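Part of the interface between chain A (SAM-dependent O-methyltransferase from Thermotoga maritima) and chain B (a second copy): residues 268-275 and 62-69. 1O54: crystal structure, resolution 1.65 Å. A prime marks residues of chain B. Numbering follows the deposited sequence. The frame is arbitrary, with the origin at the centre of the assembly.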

ATOM      1  N   THR A 268      26.195   0.985  -3.213  1.00 21.99           N
ATOM      2  CA  THR A 268      27.222   0.923  -4.248  1.00 22.03           C
ATOM      3  C   THR A 268      28.580   1.128  -3.622  1.00 22.93           C
ATOM      4  O   THR A 268      28.763   2.113  -2.916  1.00 21.62           O
ATOM      5  CB  THR A 268      26.928   2.028  -5.271  1.00 23.02           C
ATOM      6  OG1 THR A 268      25.672   1.746  -5.932  1.00 24.52           O
ATOM      7  CG2 THR A 268      27.994   2.068  -6.355  1.00 24.77           C
ATOM      8  N   LYS A 269      29.508   0.220  -3.898  1.00 22.89           N
ATOM      9  CA  LYS A 269      30.865   0.314  -3.397  1.00 23.43           C
ATOM     10  C   LYS A 269      31.654   1.396  -4.092  1.00 23.13           C
ATOM     11  O   LYS A 269      31.689   1.475  -5.327  1.00 21.95           O
ATOM     12  CB  LYS A 269      31.591  -1.013  -3.582  1.00 23.48           C
ATOM     13  CG  LYS A 269      33.026  -1.046  -2.965  1.00 26.18           C
ATOM     14  CD  LYS A 269      33.946  -1.723  -3.794  1.00 29.42           C
ATOM     15  CE  LYS A 269      35.393  -1.583  -3.403  1.00 25.77           C
ATOM     16  NZ  LYS A 269      35.916  -2.892  -2.985  1.00 25.02           N
ATOM     17  N   VAL A 270      32.346   2.194  -3.294  1.00 24.06           N
ATOM     18  CA  VAL A 270      33.377   3.096  -3.798  1.00 24.95           C
ATOM     19  C   VAL A 270      34.701   2.757  -3.122  1.00 26.38           C
ATOM     20  O   VAL A 270      34.734   2.033  -2.120  1.00 25.12           O
ATOM     21  CB  VAL A 270      32.990   4.546  -3.603  1.00 24.64           C
ATOM     22  CG1 VAL A 270      31.754   4.854  -4.455  1.00 26.07           C
ATOM     23  CG2 VAL A 270      32.760   4.889  -2.104  1.00 23.99           C
ATOM     24  N   CYS A 271      35.795   3.256  -3.674  1.00 28.03           N
ATOM     25  CA  CYS A 271      37.117   2.858  -3.190  1.00 31.12           C
ATOM     26  C   CYS A 271      37.451   3.458  -1.830  1.00 32.60           C
ATOM     27  O   CYS A 271      38.091   2.808  -1.012  1.00 33.08           O
ATOM     28  CB  CYS A 271      38.194   3.218  -4.214  1.00 31.55           C
ATOM     29  SG  CYS A 271      37.930   2.251  -5.724  1.00 36.71           S
ATOM     30  N   ARG A 272      37.007   4.680  -1.584  1.00 34.34           N
ATOM     31  CA  ARG A 272      37.350   5.337  -0.325  1.00 37.47           C
ATOM     32  C   ARG A 272      36.433   6.507  -0.069  1.00 39.07           C
ATOM     33  O   ARG A 272      35.775   7.014  -0.972  1.00 37.98           O
ATOM     34  CB  ARG A 272      38.826   5.766  -0.304  1.00 37.93           C
ATOM     35  CG  ARG A 272      39.309   6.405  -1.584  1.00 40.36           C
ATOM     36  CD  ARG A 272      40.791   6.775  -1.607  1.00 43.07           C
ATOM     37  NE  ARG A 272      41.020   7.831  -2.589  1.00 47.85           N
ATOM     38  CZ  ARG A 272      42.204   8.396  -2.852  1.00 51.75           C
ATOM     39  NH1 ARG A 272      43.307   8.024  -2.204  1.00 52.14           N
ATOM     40  NH2 ARG A 272      42.274   9.357  -3.770  1.00 53.34           N
ATOM     41  N   ARG A 273      36.414   6.926   1.186  1.00 42.39           N
ATOM     42  CA  ARG A 273      35.519   7.977   1.646  1.00 45.57           C
ATOM     43  C   ARG A 273      36.131   9.335   1.300  1.00 47.07           C
ATOM     44  O   ARG A 273      35.420  10.277   0.959  1.00 47.04           O
ATOM     45  CB  ARG A 273      35.285   7.863   3.165  1.00 46.30           C
ATOM     46  CG  ARG A 273      35.395   6.427   3.730  1.00 49.52           C
ATOM     47  CD  ARG A 273      34.231   5.954   4.576  1.00 53.45           C
ATOM     48  NE  ARG A 273      33.638   7.020   5.388  1.00 56.43           N
ATOM     49  CZ  ARG A 273      32.356   7.064   5.766  1.00 59.19           C
ATOM     50  NH1 ARG A 273      31.497   6.106   5.406  1.00 59.56           N
ATOM     51  NH2 ARG A 273      31.925   8.091   6.499  1.00 60.05           N
ATOM     52  N   GLU A 274      37.457   9.407   1.367  1.00 49.12           N
ATOM     53  CA  GLU A 274      38.199  10.646   1.131  1.00 51.16           C
ATOM     54  C   GLU A 274      39.519  10.308   0.464  1.00 52.16           C
ATOM     55  O   GLU A 274      40.007   9.171   0.570  1.00 52.17           O
ATOM     56  CB  GLU A 274      38.489  11.370   2.461  1.00 51.99           C
ATOM     57  CG  GLU A 274      37.260  11.844   3.224  1.00 53.79           C
ATOM     58  CD  GLU A 274      36.482  12.923   2.484  1.00 57.01           C
ATOM     59  OE1 GLU A 274      37.102  13.669   1.685  1.00 58.45           O
ATOM     60  OE2 GLU A 274      35.248  13.024   2.696  1.00 59.44           O
ATOM     61  N   GLU A 275      40.108  11.289  -0.217  1.00 53.20           N
ATOM     62  CA  GLU A 275      41.435  11.094  -0.792  1.00 54.27           C
ATOM     63  C   GLU A 275      42.453  10.946   0.339  1.00 54.76           C
ATOM     64  O   GLU A 275      42.268  11.487   1.429  1.00 55.20           O
ATOM     65  CB  GLU A 275      41.847  12.253  -1.707  1.00 54.33           C
ATOM     66  CG  GLU A 275      41.068  12.355  -3.014  1.00 54.76           C
ATOM     67  CD  GLU A 275      40.001  13.430  -2.992  1.00 54.35           C
ATOM     68  OE1 GLU A 275      39.313  13.564  -1.956  1.00 54.36           O
ATOM     69  OE2 GLU A 275      39.838  14.131  -4.021  1.00 55.28           O
TER
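Chain B, residues 62-69: GPGEIIRT

How does chain B lie on chain A? Residues 62′-65′ form a type II beta turn, closed by Glu65′ N to Gly62′ O at 3.1 Å, and residues 66′-68′ continue as a strand. Gly64′ sits beside Val270, CA to CA 4.1 Å, while Ile66′ lies nearest Glu275, CA to CA 7.6 Å, so both chains advance in the same general sense and the backbones draw apart. One direct backbone hydrogen bond joins them: Cys271 N donates to Gly64′ O at 3.0 Å, almost straight at 175°.

Why is there glycine in the turn? Gly64′ has phi/psi of 92/-8, where a CB would jam against the preceding carbonyl oxygen. That CB would also point toward chain A and come within 3.4 Å of Cys271 SG, whose m rotamer (-65°) places the sulfur close to the turn.

What does Ile66′ rest on? Its CA-to-CB bond points toward chain A, and the m,t rotamer extends CD1 to the backbone of the loop, 4.0 Å from Arg272 O and 3.9 Å from Glu274 C. CG2 lies 3.5 Å from Glu275 OE2. Arg272, p at chi1 and then t,t, is extended enough for NE to reach water 2 at 3.0 Å; the same water accepts from Ile66′ N at 3.3 Å.

How do the charged side chains meet? Arg68′ also points toward chain A, whereas Ile67′ between them points away, as strand alternation requires. With chi2 at -100° and chi3 t, its guanidinium presents an edge to Glu275: NE donates to OE2 at 3.2 Å and NH2 to OE1 at 2.8 Å, a paired salt bridge. Glu274 starts away, but its m,m rotamer folds the carboxylate back, bringing OE1 within 3.2 Å of Arg68′ NH2 in a second salt bridge, whose hydrogen bond is weak.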

ATOM      1  N   GLY B  62      38.735   5.808 -12.539  1.00 29.33           N
ATOM      2  CA  GLY B  62      38.118   4.509 -12.789  1.00 28.72           C
ATOM      3  C   GLY B  62      36.822   4.453 -11.991  1.00 27.76           C
ATOM      4  O   GLY B  62      36.605   5.340 -11.157  1.00 26.29           O
ATOM      5  N   PRO B  63      35.948   3.472 -12.223  1.00 27.44           N
ATOM      6  CA  PRO B  63      34.729   3.391 -11.449  1.00 26.82           C
ATOM      7  C   PRO B  63      35.030   3.215  -9.967  1.00 26.04           C
ATOM      8  O   PRO B  63      35.937   2.439  -9.592  1.00 25.49           O
ATOM      9  CB  PRO B  63      34.008   2.171 -12.034  1.00 28.57           C
ATOM     10  CG  PRO B  63      34.632   1.967 -13.324  1.00 28.90           C
ATOM     11  CD  PRO B  63      36.008   2.388 -13.227  1.00 29.40           C
ATOM     12  N   GLY B  64      34.280   3.946  -9.152  1.00 24.47           N
ATOM     13  CA  GLY B  64      34.408   3.902  -7.719  1.00 24.21           C
ATOM     14  C   GLY B  64      35.364   4.951  -7.201  1.00 24.10           C
ATOM     15  O   GLY B  64      35.448   5.140  -6.011  1.00 25.22           O
ATOM     16  N   GLU B  65      36.068   5.632  -8.091  1.00 24.82           N
ATOM     17  CA  GLU B  65      36.994   6.686  -7.675  1.00 24.39           C
ATOM     18  C   GLU B  65      36.314   8.055  -7.564  1.00 25.87           C
ATOM     19  O   GLU B  65      35.298   8.325  -8.205  1.00 25.73           O
ATOM     20  CB  GLU B  65      38.180   6.776  -8.642  1.00 25.12           C
ATOM     21  CG  GLU B  65      39.041   5.532  -8.684  1.00 26.55           C
ATOM     22  CD  GLU B  65      40.277   5.689  -9.578  1.00 30.65           C
ATOM     23  OE1 GLU B  65      40.866   6.793  -9.664  1.00 34.40           O
ATOM     24  OE2 GLU B  65      40.661   4.707 -10.197  1.00 35.37           O
ATOM     25  N   ILE B  66      36.952   8.925  -6.781  1.00 27.12           N
ATOM     26  CA  ILE B  66      36.511  10.293  -6.545  1.00 29.00           C
ATOM     27  C   ILE B  66      36.856  11.225  -7.705  1.00 29.92           C
ATOM     28  O   ILE B  66      37.949  11.160  -8.300  1.00 29.73           O
ATOM     29  CB  ILE B  66      37.160  10.816  -5.236  1.00 29.37           C
ATOM     30  CG1 ILE B  66      36.520  10.094  -4.046  1.00 30.85           C
ATOM     31  CG2 ILE B  66      37.032  12.327  -5.124  1.00 31.74           C
ATOM     32  CD1 ILE B  66      37.258  10.230  -2.734  1.00 31.94           C
ATOM     33  N   ILE B  67      35.927  12.132  -7.969  1.00 30.65           N
ATOM     34  CA  ILE B  67      36.148  13.263  -8.856  1.00 32.25           C
ATOM     35  C   ILE B  67      35.651  14.499  -8.098  1.00 33.09           C
ATOM     36  O   ILE B  67      34.599  14.460  -7.467  1.00 32.70           O
ATOM     37  CB  ILE B  67      35.420  13.047 -10.222  1.00 33.07           C
ATOM     38  CG1 ILE B  67      35.670  14.203 -11.201  1.00 35.53           C
ATOM     39  CG2 ILE B  67      33.931  12.887 -10.042  1.00 34.33           C
ATOM     40  CD1 ILE B  67      37.049  14.255 -11.749  1.00 37.90           C
ATOM     41  N   ARG B  68      36.439  15.573  -8.140  1.00 34.69           N
ATOM     42  CA  ARG B  68      36.089  16.839  -7.504  1.00 36.26           C
ATOM     43  C   ARG B  68      35.691  17.870  -8.559  1.00 36.19           C
ATOM     44  O   ARG B  68      36.275  17.931  -9.649  1.00 35.49           O
ATOM     45  CB  ARG B  68      37.288  17.401  -6.742  1.00 36.91           C
ATOM     46  CG  ARG B  68      37.742  16.563  -5.557  1.00 39.91           C
ATOM     47  CD  ARG B  68      37.255  17.088  -4.227  1.00 43.48           C
ATOM     48  NE  ARG B  68      37.589  16.185  -3.130  1.00 45.33           N
ATOM     49  CZ  ARG B  68      37.023  16.236  -1.928  1.00 47.34           C
ATOM     50  NH1 ARG B  68      36.115  17.167  -1.641  1.00 47.89           N
ATOM     51  NH2 ARG B  68      37.369  15.351  -1.001  1.00 48.90           N
ATOM     52  N   THR B  69      34.710  18.699  -8.221  1.00 36.23           N
ATOM     53  CA  THR B  69      34.342  19.812  -9.083  1.00 35.85           C
ATOM     54  C   THR B  69      35.321  20.931  -8.798  1.00 36.30           C
ATOM     55  O   THR B  69      36.058  20.887  -7.810  1.00 36.08           O
ATOM     56  CB  THR B  69      32.929  20.327  -8.796  1.00 35.70           C
ATOM     57  OG1 THR B  69      32.900  20.971  -7.513  1.00 35.17           O
ATOM     58  CG2 THR B  69      31.914  19.171  -8.704  1.00 35.72           C
TER
HETATM   59  O   HOH W   1      36.792   6.460  -4.073  1.00 28.55           O
HETATM   60  O   HOH W   2      39.489   7.597  -5.154  1.00 22.79           O